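PDB 4TPV: hookworm platelet inhibitor 1 from Ancylostoma caninum, which inhibits platelet aggregation and adhesion to fibrinogen and collagen, and may do so by binding platelet integrins. Local coordinates for residues A31-T41 and D168-G178. Residues are numbered along the deposited sequence; the frame is centred on the assembly and turned at random.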
# COMPACT_ATOMS: atom_id res chain seq x y z
N ALA A 31 -12.19 -4.54 1.12
CA ALA A 31 -13.03 -4.95 -0.01
C ALA A 31 -14.32 -5.64 0.45
O ALA A 31 -15.38 -5.44 -0.15
CB ALA A 31 -12.24 -5.89 -0.95
N ARG A 32 -14.21 -6.47 1.48
CA ARG A 32 -15.38 -7.18 1.98
C ARG A 32 -16.31 -6.24 2.73
O ARG A 32 -17.53 -6.35 2.59
CB ARG A 32 -14.96 -8.35 2.88
CG ARG A 32 -16.16 -9.17 3.40
CD ARG A 32 -16.78 -10.05 2.29
NE ARG A 32 -16.00 -11.25 2.00
CZ ARG A 32 -16.18 -12.01 0.93
NH1 ARG A 32 -17.12 -11.72 0.03
NH2 ARG A 32 -15.41 -13.09 0.74
N ASN A 33 -15.76 -5.30 3.50
CA ASN A 33 -16.62 -4.47 4.35
C ASN A 33 -17.22 -3.28 3.60
O ASN A 33 -18.32 -2.84 3.93
CB ASN A 33 -15.84 -4.02 5.59
CG ASN A 33 -15.67 -5.13 6.60
OD1 ASN A 33 -16.53 -5.33 7.48
ND2 ASN A 33 -14.59 -5.90 6.48
N TYR A 34 -16.52 -2.77 2.59
CA TYR A 34 -17.04 -1.65 1.80
C TYR A 34 -17.61 -2.09 0.45
O TYR A 34 -18.18 -1.27 -0.27
CB TYR A 34 -15.95 -0.58 1.59
CG TYR A 34 -15.61 0.17 2.85
CD1 TYR A 34 -14.72 -0.35 3.77
CD2 TYR A 34 -16.20 1.40 3.14
CE1 TYR A 34 -14.43 0.31 4.95
CE2 TYR A 34 -15.90 2.09 4.31
CZ TYR A 34 -15.03 1.54 5.21
OH TYR A 34 -14.75 2.23 6.37
N LYS A 35 -17.43 -3.36 0.10
CA LYS A 35 -17.95 -3.91 -1.16
C LYS A 35 -17.30 -3.21 -2.36
O LYS A 35 -17.93 -2.43 -3.07
CB LYS A 35 -19.48 -3.80 -1.23
CG LYS A 35 -20.19 -4.46 -0.06
CD LYS A 35 -19.75 -5.90 0.11
CE LYS A 35 -20.43 -6.55 1.33
NZ LYS A 35 -19.75 -7.81 1.76
N THR A 36 -16.03 -3.51 -2.57
CA THR A 36 -15.26 -2.90 -3.63
C THR A 36 -15.08 -3.91 -4.78
O THR A 36 -14.61 -5.02 -4.54
CB THR A 36 -13.87 -2.44 -3.14
OG1 THR A 36 -13.07 -3.59 -2.79
CG2 THR A 36 -14.00 -1.54 -1.90
N SER A 37 -15.43 -3.49 -6.00
CA SER A 37 -15.56 -4.42 -7.12
C SER A 37 -14.28 -4.78 -7.89
O SER A 37 -14.32 -5.70 -8.70
CB SER A 37 -16.58 -3.87 -8.11
OG SER A 37 -16.19 -2.58 -8.56
N LYS A 38 -13.18 -4.06 -7.67
CA LYS A 38 -11.93 -4.38 -8.38
C LYS A 38 -10.70 -3.98 -7.58
O LYS A 38 -9.78 -3.30 -8.07
CB LYS A 38 -11.94 -3.75 -9.77
CG LYS A 38 -12.26 -2.28 -9.85
CD LYS A 38 -12.11 -1.80 -11.30
CE LYS A 38 -12.67 -0.40 -11.48
NZ LYS A 38 -12.53 0.06 -12.90
N MET A 39 -10.66 -4.44 -6.33
CA MET A 39 -9.50 -4.18 -5.48
C MET A 39 -8.39 -5.13 -5.88
O MET A 39 -8.55 -6.34 -5.79
CB MET A 39 -9.85 -4.37 -4.00
CG MET A 39 -8.70 -4.02 -3.07
SD MET A 39 -8.53 -2.26 -2.76
CE MET A 39 -9.97 -1.89 -1.74
N ARG A 40 -7.27 -4.59 -6.33
CA ARG A 40 -6.14 -5.44 -6.75
C ARG A 40 -5.31 -5.99 -5.60
O ARG A 40 -5.09 -5.34 -4.57
CB ARG A 40 -5.23 -4.66 -7.71
CG ARG A 40 -5.95 -4.33 -9.05
CD ARG A 40 -5.00 -3.98 -10.19
NE ARG A 40 -4.26 -5.17 -10.64
CZ ARG A 40 -3.72 -5.29 -11.84
NH1 ARG A 40 -3.86 -4.33 -12.73
NH2 ARG A 40 -3.06 -6.40 -12.16
N THR A 41 -4.80 -7.19 -5.81
CA THR A 41 -3.77 -7.75 -4.94
C THR A 41 -2.50 -6.95 -5.17
O THR A 41 -2.12 -6.72 -6.32
CB THR A 41 -3.49 -9.21 -5.26
OG1 THR A 41 -4.71 -9.95 -5.19
CG2 THR A 41 -2.50 -9.81 -4.26
N ASP A 168 -8.56 -13.40 -7.31
CA ASP A 168 -7.45 -14.05 -6.61
C ASP A 168 -7.88 -15.03 -5.51
O ASP A 168 -8.27 -14.59 -4.41
CB ASP A 168 -6.54 -12.98 -6.00
CG ASP A 168 -5.19 -13.52 -5.57
OD1 ASP A 168 -5.01 -14.76 -5.55
OD2 ASP A 168 -4.30 -12.70 -5.27
N ASP A 169 -7.77 -16.33 -5.77
CA ASP A 169 -8.22 -17.31 -4.76
C ASP A 169 -7.26 -17.35 -3.56
O ASP A 169 -7.55 -17.99 -2.55
CB ASP A 169 -8.39 -18.72 -5.37
CG ASP A 169 -7.18 -19.20 -6.13
OD1 ASP A 169 -6.06 -18.71 -5.87
OD2 ASP A 169 -7.35 -20.09 -7.00
N ASP A 170 -6.16 -16.62 -3.65
CA ASP A 170 -5.24 -16.49 -2.52
C ASP A 170 -5.76 -15.53 -1.46
O ASP A 170 -5.29 -15.53 -0.31
CB ASP A 170 -3.87 -15.98 -2.99
CG ASP A 170 -3.09 -17.03 -3.72
OD1 ASP A 170 -3.37 -18.23 -3.56
OD2 ASP A 170 -2.15 -16.63 -4.44
N TRP A 171 -6.70 -14.67 -1.85
CA TRP A 171 -7.19 -13.60 -0.99
C TRP A 171 -8.71 -13.62 -0.95
O TRP A 171 -9.38 -12.62 -1.20
CB TRP A 171 -6.64 -12.23 -1.47
CG TRP A 171 -5.18 -12.12 -1.15
CD1 TRP A 171 -4.14 -12.36 -1.99
CD2 TRP A 171 -4.60 -11.84 0.13
NE1 TRP A 171 -2.94 -12.23 -1.32
CE2 TRP A 171 -3.20 -11.90 -0.02
CE3 TRP A 171 -5.13 -11.54 1.39
CZ2 TRP A 171 -2.32 -11.67 1.04
CZ3 TRP A 171 -4.24 -11.30 2.44
CH2 TRP A 171 -2.86 -11.37 2.26
N GLN A 172 -9.22 -14.81 -0.65
CA GLN A 172 -10.64 -15.07 -0.40
C GLN A 172 -11.53 -14.62 -1.55
O GLN A 172 -12.71 -14.31 -1.36
CB GLN A 172 -11.08 -14.40 0.92
CG GLN A 172 -10.27 -14.85 2.16
CD GLN A 172 -8.91 -14.11 2.30
OE1 GLN A 172 -8.85 -12.88 2.27
NE2 GLN A 172 -7.82 -14.87 2.45
N ASN A 173 -10.99 -14.65 -2.77
CA ASN A 173 -11.71 -14.18 -3.94
C ASN A 173 -12.29 -12.78 -3.77
O ASN A 173 -13.39 -12.48 -4.27
CB ASN A 173 -12.80 -15.18 -4.32
CG ASN A 173 -12.22 -16.48 -4.81
OD1 ASN A 173 -12.32 -17.50 -4.15
ND2 ASN A 173 -11.57 -16.44 -5.97
N LEU A 174 -11.52 -11.92 -3.11
CA LEU A 174 -11.90 -10.54 -2.88
C LEU A 174 -11.09 -9.58 -3.72
O LEU A 174 -11.54 -8.46 -3.98
CB LEU A 174 -11.72 -10.17 -1.40
CG LEU A 174 -12.73 -10.79 -0.44
CD1 LEU A 174 -12.27 -10.60 1.00
CD2 LEU A 174 -14.12 -10.18 -0.67
N LEU A 175 -9.90 -10.02 -4.13
CA LEU A 175 -8.93 -9.16 -4.82
C LEU A 175 -8.66 -9.65 -6.24
O LEU A 175 -8.93 -10.79 -6.58
CB LEU A 175 -7.62 -9.09 -4.02
CG LEU A 175 -7.71 -8.74 -2.53
CD1 LEU A 175 -6.32 -8.60 -1.91
CD2 LEU A 175 -8.56 -7.49 -2.31
N CYS A 176 -8.13 -8.76 -7.08
CA CYS A 176 -7.82 -9.09 -8.47
C CYS A 176 -6.33 -9.29 -8.64
O CYS A 176 -5.56 -8.44 -8.24
CB CYS A 176 -8.27 -7.99 -9.41
SG CYS A 176 -10.00 -7.51 -9.29
N ILE A 177 -5.93 -10.39 -9.28
CA ILE A 177 -4.50 -10.67 -9.49
C ILE A 177 -4.13 -10.81 -10.97
O ILE A 177 -4.92 -11.31 -11.77
CB ILE A 177 -4.09 -11.95 -8.73
CG1 ILE A 177 -2.58 -12.16 -8.73
CG2 ILE A 177 -4.83 -13.19 -9.26
CD1 ILE A 177 -1.81 -11.14 -7.95
N GLY A 178 -2.93 -10.36 -11.32
CA GLY A 178 -2.43 -10.52 -12.67
C GLY A 178 -2.00 -11.94 -12.99
O GLY A 178 -1.89 -12.78 -12.11
O HOH W 1 -12.61 -6.61 -5.63
O HOH W 2 -3.08 -7.35 -8.97
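D168 meets T41 through its carboxylate: OG1 of T41 donates to D168 OD2 (2.8 Å), which accepts through its anti lone pair, away from OD1. OD1 accepts from N of D170, closing an Asx turn, so the two oxygens tie the turn and the neighbouring segment together. W171 sets its CD1 obliquely against the methyl CG2 of T41 at 3.8 Å, the methyl that lies anti to T41's backbone N (OG1 takes chi1 -55°). L174 brings its CB to 4.3 Å from CB of A31, near the C-terminal end of helix 13-34. Its carbonyl O accepts a hydrogen bond from a bridging water, 2.7 Å from L174 O, that also donates to T36 O and accepts from M39 N. L175 lies alongside M39, pointing the same way, with CD2 of L175 3.6 Å from CG of M39. C176 then forms a single beta bridge with R40: C176 N donates to M39 O, and T41 N returns a nearly straight bond (167°) to C176 O. C176 is also disulfide-bonded to C158. I177 ends by laying CD1 3.7 Å from T41 CB. The two backbone bonds flanking R40, the T41-D168 bond and the water thus fix the register through polar groups, with M39-L175 and A31-L174 packing beside them, so that the C-terminal cysteine-rich part is held against the segment leaving helix 13-34.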